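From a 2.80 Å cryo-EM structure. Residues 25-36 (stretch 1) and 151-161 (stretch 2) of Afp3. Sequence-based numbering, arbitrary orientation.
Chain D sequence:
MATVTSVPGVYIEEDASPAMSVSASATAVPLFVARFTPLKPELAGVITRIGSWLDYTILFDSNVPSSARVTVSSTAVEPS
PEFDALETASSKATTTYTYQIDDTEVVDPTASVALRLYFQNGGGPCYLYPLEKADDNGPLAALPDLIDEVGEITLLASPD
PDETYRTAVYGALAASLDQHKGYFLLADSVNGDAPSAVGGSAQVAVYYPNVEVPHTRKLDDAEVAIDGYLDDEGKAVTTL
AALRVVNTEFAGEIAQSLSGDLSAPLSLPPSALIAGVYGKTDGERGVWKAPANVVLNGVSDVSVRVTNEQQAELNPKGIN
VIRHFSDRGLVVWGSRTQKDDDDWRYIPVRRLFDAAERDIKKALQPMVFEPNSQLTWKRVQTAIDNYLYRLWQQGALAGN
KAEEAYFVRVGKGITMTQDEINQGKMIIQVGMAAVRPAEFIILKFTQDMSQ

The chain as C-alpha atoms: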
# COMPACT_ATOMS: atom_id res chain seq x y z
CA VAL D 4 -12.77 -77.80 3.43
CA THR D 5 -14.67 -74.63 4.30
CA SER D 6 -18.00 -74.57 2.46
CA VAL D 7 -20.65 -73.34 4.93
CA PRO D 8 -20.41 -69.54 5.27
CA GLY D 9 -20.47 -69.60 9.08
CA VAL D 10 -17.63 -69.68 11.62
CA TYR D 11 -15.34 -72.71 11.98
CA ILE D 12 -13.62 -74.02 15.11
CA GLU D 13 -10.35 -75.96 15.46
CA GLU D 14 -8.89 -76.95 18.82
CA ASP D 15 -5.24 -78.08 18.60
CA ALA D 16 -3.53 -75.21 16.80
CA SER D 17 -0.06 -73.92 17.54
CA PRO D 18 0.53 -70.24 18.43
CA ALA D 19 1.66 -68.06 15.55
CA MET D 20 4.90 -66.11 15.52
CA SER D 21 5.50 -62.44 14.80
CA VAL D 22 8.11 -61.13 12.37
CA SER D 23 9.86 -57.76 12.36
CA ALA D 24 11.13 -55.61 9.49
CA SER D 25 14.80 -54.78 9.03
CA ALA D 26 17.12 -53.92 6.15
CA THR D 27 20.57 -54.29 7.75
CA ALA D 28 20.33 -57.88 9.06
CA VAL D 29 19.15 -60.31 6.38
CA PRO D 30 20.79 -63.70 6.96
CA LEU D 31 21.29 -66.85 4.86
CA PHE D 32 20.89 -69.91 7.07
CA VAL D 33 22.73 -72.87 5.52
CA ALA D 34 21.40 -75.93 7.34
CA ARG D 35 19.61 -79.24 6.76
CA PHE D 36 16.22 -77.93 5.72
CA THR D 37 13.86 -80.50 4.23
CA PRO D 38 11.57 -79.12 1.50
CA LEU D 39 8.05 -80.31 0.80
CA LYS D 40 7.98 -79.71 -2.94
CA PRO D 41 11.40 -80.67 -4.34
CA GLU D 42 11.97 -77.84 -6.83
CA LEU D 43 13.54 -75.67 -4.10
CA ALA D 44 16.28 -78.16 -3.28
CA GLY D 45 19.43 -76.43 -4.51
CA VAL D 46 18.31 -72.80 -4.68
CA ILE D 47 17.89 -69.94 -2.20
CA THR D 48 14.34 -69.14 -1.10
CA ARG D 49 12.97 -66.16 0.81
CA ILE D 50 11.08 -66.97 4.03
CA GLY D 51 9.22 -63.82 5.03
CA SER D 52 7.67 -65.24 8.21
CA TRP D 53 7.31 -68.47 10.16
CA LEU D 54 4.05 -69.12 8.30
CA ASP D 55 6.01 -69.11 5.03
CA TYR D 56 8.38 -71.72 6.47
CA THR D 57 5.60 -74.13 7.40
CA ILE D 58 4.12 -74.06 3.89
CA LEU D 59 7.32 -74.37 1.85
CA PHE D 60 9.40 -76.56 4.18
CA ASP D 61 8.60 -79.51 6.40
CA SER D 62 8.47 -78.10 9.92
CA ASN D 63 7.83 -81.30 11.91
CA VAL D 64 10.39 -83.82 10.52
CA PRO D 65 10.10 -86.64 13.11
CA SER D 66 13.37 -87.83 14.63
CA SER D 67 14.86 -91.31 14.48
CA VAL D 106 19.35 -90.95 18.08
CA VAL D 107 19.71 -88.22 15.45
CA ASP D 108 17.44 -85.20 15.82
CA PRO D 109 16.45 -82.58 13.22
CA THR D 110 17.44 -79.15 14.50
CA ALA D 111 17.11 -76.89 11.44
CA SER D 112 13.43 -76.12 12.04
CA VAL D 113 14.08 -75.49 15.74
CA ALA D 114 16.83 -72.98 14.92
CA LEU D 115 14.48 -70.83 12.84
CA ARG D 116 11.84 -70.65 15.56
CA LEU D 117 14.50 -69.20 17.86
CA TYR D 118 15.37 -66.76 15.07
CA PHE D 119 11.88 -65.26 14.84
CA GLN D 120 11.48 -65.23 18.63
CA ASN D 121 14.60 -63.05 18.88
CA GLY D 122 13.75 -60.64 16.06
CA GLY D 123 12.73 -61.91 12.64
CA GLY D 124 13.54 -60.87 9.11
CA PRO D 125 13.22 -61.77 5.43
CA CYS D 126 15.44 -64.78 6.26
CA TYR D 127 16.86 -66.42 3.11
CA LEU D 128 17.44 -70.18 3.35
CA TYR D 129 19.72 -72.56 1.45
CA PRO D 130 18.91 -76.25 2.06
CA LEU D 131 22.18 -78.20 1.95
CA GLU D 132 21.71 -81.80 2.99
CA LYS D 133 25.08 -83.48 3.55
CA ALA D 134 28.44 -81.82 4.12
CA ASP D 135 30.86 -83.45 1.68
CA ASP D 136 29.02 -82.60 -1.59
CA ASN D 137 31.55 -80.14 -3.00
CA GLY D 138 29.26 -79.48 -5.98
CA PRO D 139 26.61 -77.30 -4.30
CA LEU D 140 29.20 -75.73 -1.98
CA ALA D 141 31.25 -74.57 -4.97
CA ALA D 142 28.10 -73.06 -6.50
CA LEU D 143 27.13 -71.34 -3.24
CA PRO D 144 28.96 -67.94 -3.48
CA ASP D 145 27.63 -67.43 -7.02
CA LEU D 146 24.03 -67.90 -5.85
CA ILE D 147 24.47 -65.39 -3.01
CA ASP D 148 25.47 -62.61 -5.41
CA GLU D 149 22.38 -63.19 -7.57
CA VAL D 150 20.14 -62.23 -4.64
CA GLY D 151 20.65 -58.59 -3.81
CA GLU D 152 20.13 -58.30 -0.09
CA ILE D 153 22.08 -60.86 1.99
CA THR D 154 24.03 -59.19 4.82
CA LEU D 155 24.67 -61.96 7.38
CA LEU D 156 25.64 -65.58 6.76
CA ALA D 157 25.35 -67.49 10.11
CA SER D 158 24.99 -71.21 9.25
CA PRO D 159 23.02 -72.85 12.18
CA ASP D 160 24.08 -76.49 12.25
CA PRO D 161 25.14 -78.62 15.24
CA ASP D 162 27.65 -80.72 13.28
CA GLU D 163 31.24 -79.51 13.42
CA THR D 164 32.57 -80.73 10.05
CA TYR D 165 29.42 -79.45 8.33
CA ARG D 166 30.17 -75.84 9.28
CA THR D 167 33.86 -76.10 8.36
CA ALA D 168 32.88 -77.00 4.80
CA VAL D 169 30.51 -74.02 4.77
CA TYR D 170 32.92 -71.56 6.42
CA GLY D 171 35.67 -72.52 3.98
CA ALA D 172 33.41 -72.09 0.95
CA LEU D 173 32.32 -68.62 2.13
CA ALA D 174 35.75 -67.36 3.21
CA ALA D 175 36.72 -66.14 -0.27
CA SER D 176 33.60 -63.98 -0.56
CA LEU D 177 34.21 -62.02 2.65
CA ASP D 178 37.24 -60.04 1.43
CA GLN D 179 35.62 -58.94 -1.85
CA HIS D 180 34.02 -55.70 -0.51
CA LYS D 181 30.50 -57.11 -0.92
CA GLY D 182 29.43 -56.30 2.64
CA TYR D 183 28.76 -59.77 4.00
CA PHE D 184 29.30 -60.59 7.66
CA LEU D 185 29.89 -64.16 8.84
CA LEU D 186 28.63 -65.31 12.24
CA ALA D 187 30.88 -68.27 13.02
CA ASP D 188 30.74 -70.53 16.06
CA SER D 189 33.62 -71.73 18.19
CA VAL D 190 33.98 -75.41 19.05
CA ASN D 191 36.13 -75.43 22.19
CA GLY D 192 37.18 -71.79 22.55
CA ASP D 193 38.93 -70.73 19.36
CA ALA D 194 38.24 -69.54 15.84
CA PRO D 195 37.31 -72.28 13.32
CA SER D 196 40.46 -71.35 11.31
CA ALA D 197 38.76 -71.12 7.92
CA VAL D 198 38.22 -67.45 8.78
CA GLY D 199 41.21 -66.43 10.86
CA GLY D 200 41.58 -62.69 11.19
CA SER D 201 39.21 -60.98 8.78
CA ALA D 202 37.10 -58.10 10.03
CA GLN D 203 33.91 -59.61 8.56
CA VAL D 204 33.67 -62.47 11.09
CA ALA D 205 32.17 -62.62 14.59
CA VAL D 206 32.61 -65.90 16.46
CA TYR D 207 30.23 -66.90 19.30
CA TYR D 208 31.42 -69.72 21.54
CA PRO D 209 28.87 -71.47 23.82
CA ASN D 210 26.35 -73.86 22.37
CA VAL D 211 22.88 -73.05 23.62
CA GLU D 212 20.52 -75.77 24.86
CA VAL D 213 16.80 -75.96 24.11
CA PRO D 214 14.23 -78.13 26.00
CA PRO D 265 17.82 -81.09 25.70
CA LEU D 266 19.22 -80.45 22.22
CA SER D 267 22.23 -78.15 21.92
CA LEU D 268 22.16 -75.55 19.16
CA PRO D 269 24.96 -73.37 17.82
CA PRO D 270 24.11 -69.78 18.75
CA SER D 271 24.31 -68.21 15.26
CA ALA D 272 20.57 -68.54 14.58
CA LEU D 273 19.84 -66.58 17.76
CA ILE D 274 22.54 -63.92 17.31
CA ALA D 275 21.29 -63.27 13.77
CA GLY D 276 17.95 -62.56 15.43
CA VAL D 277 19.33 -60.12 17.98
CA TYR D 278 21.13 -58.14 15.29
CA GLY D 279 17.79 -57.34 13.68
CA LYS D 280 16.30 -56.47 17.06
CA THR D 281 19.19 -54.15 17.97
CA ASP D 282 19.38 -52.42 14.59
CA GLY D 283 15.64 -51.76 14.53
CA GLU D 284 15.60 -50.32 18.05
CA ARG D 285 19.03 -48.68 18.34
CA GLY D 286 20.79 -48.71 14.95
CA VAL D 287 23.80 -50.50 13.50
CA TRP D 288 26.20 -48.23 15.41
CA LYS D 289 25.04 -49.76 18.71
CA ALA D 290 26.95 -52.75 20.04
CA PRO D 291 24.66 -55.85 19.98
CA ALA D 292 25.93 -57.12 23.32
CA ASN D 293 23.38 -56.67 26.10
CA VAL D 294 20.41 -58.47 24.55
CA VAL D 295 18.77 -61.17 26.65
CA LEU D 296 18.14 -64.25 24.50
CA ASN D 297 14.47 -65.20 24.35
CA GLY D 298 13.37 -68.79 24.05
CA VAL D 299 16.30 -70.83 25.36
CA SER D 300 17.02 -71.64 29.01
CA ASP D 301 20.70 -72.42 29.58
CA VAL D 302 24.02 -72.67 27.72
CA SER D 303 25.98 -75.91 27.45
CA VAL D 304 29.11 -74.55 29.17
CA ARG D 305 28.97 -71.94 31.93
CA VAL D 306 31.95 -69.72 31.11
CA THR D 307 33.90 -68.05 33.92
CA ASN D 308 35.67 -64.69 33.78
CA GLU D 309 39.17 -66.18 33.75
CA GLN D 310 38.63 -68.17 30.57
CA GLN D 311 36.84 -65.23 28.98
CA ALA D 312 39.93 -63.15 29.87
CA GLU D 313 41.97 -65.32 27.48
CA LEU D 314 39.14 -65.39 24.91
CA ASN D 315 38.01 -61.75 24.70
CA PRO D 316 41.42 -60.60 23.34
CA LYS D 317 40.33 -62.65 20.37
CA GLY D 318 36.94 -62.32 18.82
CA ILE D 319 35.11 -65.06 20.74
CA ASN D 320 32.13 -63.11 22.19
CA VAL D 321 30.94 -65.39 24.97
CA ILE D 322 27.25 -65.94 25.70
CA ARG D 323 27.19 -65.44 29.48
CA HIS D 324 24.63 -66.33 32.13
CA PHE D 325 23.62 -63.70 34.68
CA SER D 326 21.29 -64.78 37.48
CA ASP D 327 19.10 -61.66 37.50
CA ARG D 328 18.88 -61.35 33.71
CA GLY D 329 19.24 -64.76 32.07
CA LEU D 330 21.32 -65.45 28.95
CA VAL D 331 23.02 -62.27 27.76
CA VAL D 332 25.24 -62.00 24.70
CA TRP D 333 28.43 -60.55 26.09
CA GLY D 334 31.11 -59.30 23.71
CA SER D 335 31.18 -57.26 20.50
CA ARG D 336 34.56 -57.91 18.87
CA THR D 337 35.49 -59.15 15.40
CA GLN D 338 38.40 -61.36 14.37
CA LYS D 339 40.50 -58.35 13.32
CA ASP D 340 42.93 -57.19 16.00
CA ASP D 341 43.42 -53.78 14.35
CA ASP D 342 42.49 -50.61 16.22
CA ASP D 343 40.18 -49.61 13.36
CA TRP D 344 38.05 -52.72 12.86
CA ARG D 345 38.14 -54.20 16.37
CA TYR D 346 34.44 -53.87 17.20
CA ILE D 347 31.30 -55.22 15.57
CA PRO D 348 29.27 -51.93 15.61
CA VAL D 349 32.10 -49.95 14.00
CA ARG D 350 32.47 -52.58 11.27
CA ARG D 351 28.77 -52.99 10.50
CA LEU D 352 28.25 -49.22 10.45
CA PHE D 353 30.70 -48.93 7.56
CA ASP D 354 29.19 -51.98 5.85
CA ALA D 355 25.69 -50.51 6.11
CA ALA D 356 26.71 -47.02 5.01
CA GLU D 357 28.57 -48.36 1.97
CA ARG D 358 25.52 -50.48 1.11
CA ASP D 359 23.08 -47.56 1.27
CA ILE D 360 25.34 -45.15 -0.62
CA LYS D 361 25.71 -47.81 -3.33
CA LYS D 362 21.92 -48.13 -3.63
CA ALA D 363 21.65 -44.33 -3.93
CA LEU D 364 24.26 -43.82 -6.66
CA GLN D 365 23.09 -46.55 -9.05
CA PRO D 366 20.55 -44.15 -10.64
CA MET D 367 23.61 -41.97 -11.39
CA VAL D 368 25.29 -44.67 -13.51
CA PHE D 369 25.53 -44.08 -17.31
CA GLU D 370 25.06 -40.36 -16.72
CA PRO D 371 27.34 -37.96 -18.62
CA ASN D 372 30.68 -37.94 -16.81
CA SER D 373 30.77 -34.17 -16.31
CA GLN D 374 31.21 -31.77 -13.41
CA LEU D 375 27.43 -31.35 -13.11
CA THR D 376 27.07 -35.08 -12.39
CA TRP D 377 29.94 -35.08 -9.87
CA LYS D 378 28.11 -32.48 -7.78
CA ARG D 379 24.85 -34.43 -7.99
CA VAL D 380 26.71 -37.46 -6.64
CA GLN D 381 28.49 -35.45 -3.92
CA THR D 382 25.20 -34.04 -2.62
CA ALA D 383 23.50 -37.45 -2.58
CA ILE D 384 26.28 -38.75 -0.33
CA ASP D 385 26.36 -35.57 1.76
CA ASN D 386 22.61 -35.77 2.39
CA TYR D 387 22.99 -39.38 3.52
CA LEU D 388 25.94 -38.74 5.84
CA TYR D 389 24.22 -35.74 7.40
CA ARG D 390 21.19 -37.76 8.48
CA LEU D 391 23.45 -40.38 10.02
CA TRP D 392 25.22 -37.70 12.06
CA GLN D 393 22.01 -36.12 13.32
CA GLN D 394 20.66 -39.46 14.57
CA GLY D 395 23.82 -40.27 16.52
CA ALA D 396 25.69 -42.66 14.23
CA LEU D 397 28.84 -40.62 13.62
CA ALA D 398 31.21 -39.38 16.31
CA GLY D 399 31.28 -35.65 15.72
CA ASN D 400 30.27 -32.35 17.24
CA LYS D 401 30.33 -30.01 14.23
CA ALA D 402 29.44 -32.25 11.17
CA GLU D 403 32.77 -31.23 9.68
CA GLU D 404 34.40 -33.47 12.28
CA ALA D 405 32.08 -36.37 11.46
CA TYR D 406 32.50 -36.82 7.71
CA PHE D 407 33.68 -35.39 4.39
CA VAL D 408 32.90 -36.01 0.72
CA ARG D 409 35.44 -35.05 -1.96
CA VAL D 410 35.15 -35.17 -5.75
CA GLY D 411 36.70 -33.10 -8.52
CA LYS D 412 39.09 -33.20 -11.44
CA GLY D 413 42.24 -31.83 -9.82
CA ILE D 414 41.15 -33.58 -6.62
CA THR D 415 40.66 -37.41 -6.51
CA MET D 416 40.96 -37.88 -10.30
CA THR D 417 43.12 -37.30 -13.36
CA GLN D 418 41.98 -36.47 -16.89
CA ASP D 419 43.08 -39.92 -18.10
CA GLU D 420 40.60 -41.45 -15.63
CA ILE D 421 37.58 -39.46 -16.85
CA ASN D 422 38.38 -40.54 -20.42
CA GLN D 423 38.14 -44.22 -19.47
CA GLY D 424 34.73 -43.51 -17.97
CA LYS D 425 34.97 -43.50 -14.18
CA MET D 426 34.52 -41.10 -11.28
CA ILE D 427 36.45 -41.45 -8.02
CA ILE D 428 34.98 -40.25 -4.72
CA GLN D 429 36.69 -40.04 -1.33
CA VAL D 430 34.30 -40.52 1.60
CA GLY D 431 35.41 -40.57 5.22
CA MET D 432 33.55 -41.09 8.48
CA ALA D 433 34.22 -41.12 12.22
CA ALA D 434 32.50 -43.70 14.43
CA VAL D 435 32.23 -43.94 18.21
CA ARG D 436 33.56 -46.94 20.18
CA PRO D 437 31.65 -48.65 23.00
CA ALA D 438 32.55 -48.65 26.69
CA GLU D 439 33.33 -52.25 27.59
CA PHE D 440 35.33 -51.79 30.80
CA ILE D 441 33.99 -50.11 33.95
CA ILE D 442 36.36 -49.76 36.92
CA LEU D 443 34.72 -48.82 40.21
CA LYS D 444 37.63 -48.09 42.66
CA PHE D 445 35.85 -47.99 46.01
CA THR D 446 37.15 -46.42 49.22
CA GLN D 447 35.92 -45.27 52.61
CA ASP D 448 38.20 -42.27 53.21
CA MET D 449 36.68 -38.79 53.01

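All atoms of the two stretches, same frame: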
# COMPACT_ATOMS: atom_id res chain seq x y z
N SER D 25 13.48 -55.37 8.94
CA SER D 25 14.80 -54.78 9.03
C SER D 25 15.47 -54.87 7.67
O SER D 25 15.14 -55.75 6.86
CB SER D 25 15.66 -55.47 10.09
OG SER D 25 15.94 -56.81 9.72
N ALA D 26 16.40 -53.96 7.42
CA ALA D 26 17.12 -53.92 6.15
C ALA D 26 18.62 -54.11 6.30
O ALA D 26 19.31 -54.21 5.28
CB ALA D 26 16.85 -52.59 5.43
N THR D 27 19.14 -54.16 7.52
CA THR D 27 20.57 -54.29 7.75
C THR D 27 20.98 -55.67 8.24
O THR D 27 22.18 -55.95 8.29
CB THR D 27 21.03 -53.24 8.76
OG1 THR D 27 20.36 -53.45 10.01
CG2 THR D 27 20.73 -51.84 8.26
N ALA D 28 20.03 -56.53 8.59
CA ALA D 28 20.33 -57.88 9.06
C ALA D 28 19.41 -58.84 8.32
O ALA D 28 18.30 -59.14 8.78
CB ALA D 28 20.16 -57.99 10.57
N VAL D 29 19.86 -59.31 7.17
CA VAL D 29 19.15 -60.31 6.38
C VAL D 29 20.07 -61.51 6.20
O VAL D 29 20.99 -61.48 5.38
CB VAL D 29 18.70 -59.74 5.01
CG1 VAL D 29 17.97 -60.79 4.21
CG2 VAL D 29 17.83 -58.51 5.20
N PRO D 30 19.85 -62.58 6.95
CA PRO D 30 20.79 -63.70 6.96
C PRO D 30 20.47 -64.77 5.92
O PRO D 30 19.42 -64.77 5.28
CB PRO D 30 20.64 -64.26 8.37
CG PRO D 30 19.24 -63.94 8.72
CD PRO D 30 18.91 -62.65 8.08
N LEU D 31 21.41 -65.71 5.77
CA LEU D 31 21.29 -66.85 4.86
C LEU D 31 21.64 -68.12 5.63
O LEU D 31 22.79 -68.56 5.67
CB LEU D 31 22.19 -66.68 3.64
CG LEU D 31 22.16 -67.83 2.62
CD1 LEU D 31 20.81 -67.98 1.98
CD2 LEU D 31 23.24 -67.65 1.59
N PHE D 32 20.64 -68.74 6.24
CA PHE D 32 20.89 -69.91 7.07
C PHE D 32 21.14 -71.13 6.19
O PHE D 32 20.24 -71.58 5.47
CB PHE D 32 19.72 -70.16 8.01
CG PHE D 32 19.49 -69.04 8.98
CD1 PHE D 32 20.35 -68.84 10.04
CD2 PHE D 32 18.41 -68.20 8.83
CE1 PHE D 32 20.15 -67.82 10.93
CE2 PHE D 32 18.20 -67.18 9.73
CZ PHE D 32 19.07 -66.99 10.77
N VAL D 33 22.35 -71.66 6.24
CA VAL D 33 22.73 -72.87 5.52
C VAL D 33 22.65 -74.01 6.52
O VAL D 33 23.52 -74.17 7.38
CB VAL D 33 24.12 -72.75 4.90
CG1 VAL D 33 24.50 -74.04 4.21
CG2 VAL D 33 24.17 -71.59 3.92
N ALA D 34 21.59 -74.81 6.43
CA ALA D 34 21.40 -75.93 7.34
C ALA D 34 20.66 -77.04 6.60
O ALA D 34 20.43 -76.96 5.39
CB ALA D 34 20.67 -75.48 8.60
N ARG D 35 20.27 -78.07 7.34
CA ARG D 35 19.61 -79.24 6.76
C ARG D 35 18.10 -79.05 6.77
O ARG D 35 17.36 -79.66 7.53
CB ARG D 35 20.01 -80.50 7.51
CG ARG D 35 21.46 -80.89 7.37
CD ARG D 35 21.73 -82.20 8.11
NE ARG D 35 23.11 -82.65 7.94
CZ ARG D 35 24.10 -82.36 8.78
NH1 ARG D 35 23.87 -81.60 9.84
NH2 ARG D 35 25.32 -82.82 8.55
N PHE D 36 17.64 -78.17 5.88
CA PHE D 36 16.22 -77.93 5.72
C PHE D 36 15.64 -78.92 4.73
O PHE D 36 16.23 -79.17 3.67
CB PHE D 36 15.96 -76.50 5.24
CG PHE D 36 16.41 -75.45 6.21
CD1 PHE D 36 15.68 -75.19 7.36
CD2 PHE D 36 17.55 -74.71 5.97
CE1 PHE D 36 16.10 -74.23 8.26
CE2 PHE D 36 17.97 -73.75 6.86
CZ PHE D 36 17.24 -73.51 8.00
N GLY D 151 20.03 -59.88 -4.03
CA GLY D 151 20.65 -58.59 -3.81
C GLY D 151 21.00 -58.30 -2.36
O GLY D 151 21.93 -57.55 -2.07
N GLU D 152 20.26 -58.90 -1.42
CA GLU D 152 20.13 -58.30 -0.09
C GLU D 152 20.62 -59.16 1.07
O GLU D 152 20.19 -58.95 2.21
CB GLU D 152 18.68 -57.88 0.14
CG GLU D 152 17.68 -59.02 0.08
CD GLU D 152 16.26 -58.56 0.31
OE1 GLU D 152 16.04 -57.35 0.49
OE2 GLU D 152 15.35 -59.42 0.30
N ILE D 153 21.52 -60.12 0.86
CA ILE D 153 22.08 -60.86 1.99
C ILE D 153 23.14 -60.01 2.68
O ILE D 153 24.05 -59.48 2.03
CB ILE D 153 22.64 -62.22 1.55
CG1 ILE D 153 21.51 -63.22 1.29
CG2 ILE D 153 23.61 -62.80 2.56
CD1 ILE D 153 21.12 -63.34 -0.12
N THR D 154 23.03 -59.88 4.00
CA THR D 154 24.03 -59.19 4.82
C THR D 154 24.77 -60.12 5.76
O THR D 154 26.00 -60.01 5.88
CB THR D 154 23.36 -58.06 5.62
OG1 THR D 154 22.38 -58.63 6.51
CG2 THR D 154 22.68 -57.08 4.70
N LEU D 155 24.07 -61.01 6.44
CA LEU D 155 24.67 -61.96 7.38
C LEU D 155 24.68 -63.35 6.77
O LEU D 155 23.90 -63.66 5.87
CB LEU D 155 23.89 -61.97 8.69
CG LEU D 155 23.85 -60.68 9.49
CD1 LEU D 155 22.87 -60.81 10.64
CD2 LEU D 155 25.23 -60.33 10.01
N LEU D 156 25.61 -64.20 7.23
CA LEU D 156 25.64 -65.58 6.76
C LEU D 156 25.11 -66.56 7.79
O LEU D 156 23.99 -67.03 7.64
CB LEU D 156 27.07 -65.92 6.32
CG LEU D 156 27.53 -65.04 5.16
CD1 LEU D 156 28.99 -65.26 4.82
CD2 LEU D 156 26.66 -65.26 3.93
N ALA D 157 25.84 -66.82 8.89
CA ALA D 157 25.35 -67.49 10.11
C ALA D 157 24.70 -68.86 9.87
O ALA D 157 23.50 -69.02 9.99
CB ALA D 157 24.36 -66.58 10.85
N SER D 158 25.52 -69.85 9.50
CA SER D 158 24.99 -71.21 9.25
C SER D 158 24.70 -71.95 10.56
O SER D 158 25.64 -72.24 11.31
CB SER D 158 25.97 -72.02 8.42
OG SER D 158 27.13 -72.33 9.17
N PRO D 159 23.42 -72.29 10.86
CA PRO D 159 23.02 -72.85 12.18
C PRO D 159 22.98 -74.38 12.26
O PRO D 159 21.92 -75.00 12.38
CB PRO D 159 21.63 -72.25 12.36
CG PRO D 159 21.08 -72.24 10.97
CD PRO D 159 22.25 -71.99 10.04
N ASP D 160 24.14 -75.03 12.25
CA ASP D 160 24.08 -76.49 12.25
C ASP D 160 24.91 -77.07 13.38
O ASP D 160 26.02 -76.60 13.64
CB ASP D 160 24.56 -77.03 10.90
CG ASP D 160 24.27 -78.50 10.72
OD1 ASP D 160 23.09 -78.84 10.50
OD2 ASP D 160 25.21 -79.31 10.80
N PRO D 161 24.41 -78.09 14.08
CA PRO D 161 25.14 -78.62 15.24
C PRO D 161 26.36 -79.46 14.89
O PRO D 161 27.20 -79.67 15.77
CB PRO D 161 24.09 -79.45 15.97
CG PRO D 161 23.15 -79.86 14.92
CD PRO D 161 23.08 -78.71 13.96

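The two stretches, at least 122 residues apart in sequence wherever they touch, run side by side in roughly the same direction and are joined by an irregular ladder of backbone hydrogen bonds, flanked by small apolar contacts and closed at one end by a salt bridge. Their end-to-end directions differ by 33°, and together they bury 812 Å². The register advances in step, from Val29 beside Thr154 through Pro30 beside Leu155 and Leu31 beside Leu156 to Val33 beside Ser158. Among CA pairs, the closest is Pro30 CA to Leu155 CA, at 4.3 Å. Stretch 1 includes a short strand beginning at Leu31, whereas stretch 2 has no regular secondary structure, and the hydrogen bonds across the two do not follow a regular repeat.

Bonding is densest around Thr154, whose CA-to-CB bond points toward stretch 1. Its hydroxyl, held in the p rotamer, accepts from the backbone of Val29 (N to Thr154 OG1, 2.7 Å) with a nearly straight geometry of 167°, and donates to Thr27 O at 3.2 Å from OG1. A single side chain thus satisfies both an amide and a carbonyl of the loop that precedes the strand. Val29 O is also used twice, receiving Thr154 N at 2.9 Å and Leu155 N at 3.3 Å; the two successive amides of stretch 2 converge on one carbonyl.

One step further on, the pairing loosens. Pro30 has no amide hydrogen to offer, but its CA lies 3.3 Å from Leu155 O in a CA-H...O contact. Leu31 N makes only weak hydrogen bonds, to Leu155 O at 3.2 Å and to Leu156 O at 3.4 Å, with angles of 120° and 142° that show the N-H aimed squarely at neither carbonyl. Leu31 O and Leu156 O approach to 2.8 Å; as both are acceptors, this close approach is not a hydrogen bond.

Apolar contacts flank these backbone bonds. Ala28 CB meets Leu155 CD1 at 3.9 Å, and Pro30 CB meets Leu155 CB at 4.0 Å, so the side chain of Leu155 makes apolar contacts with both Ala28 and Pro30. The CA-to-CB bond of Leu31 points toward stretch 2, and CB lies 4.2 Å from Ile153 CG1. The side chain of Val29 lies near polar backbone instead, with its CB 3.3 Å from Glu152 O.

Farther along, Pro159 takes over as an apolar partner. Its CG lies 3.6 Å from Phe32 CD1 and 4.0 Å from Ala34 CB, bringing an aromatic ring and a methyl group against the same proline. The Phe32 ring also packs near Ala157, with CE1 4.4 Å from Ala157 CB.

The contact ends in a charge pairing. Although the CA-to-CB bond of Arg35 points sideways, its extended side chain carries NH1 to 2.8 Å from Asp160 OD2, forming a salt bridge. The associated hydrogen bond is weak, its N-H...O angle being 121°.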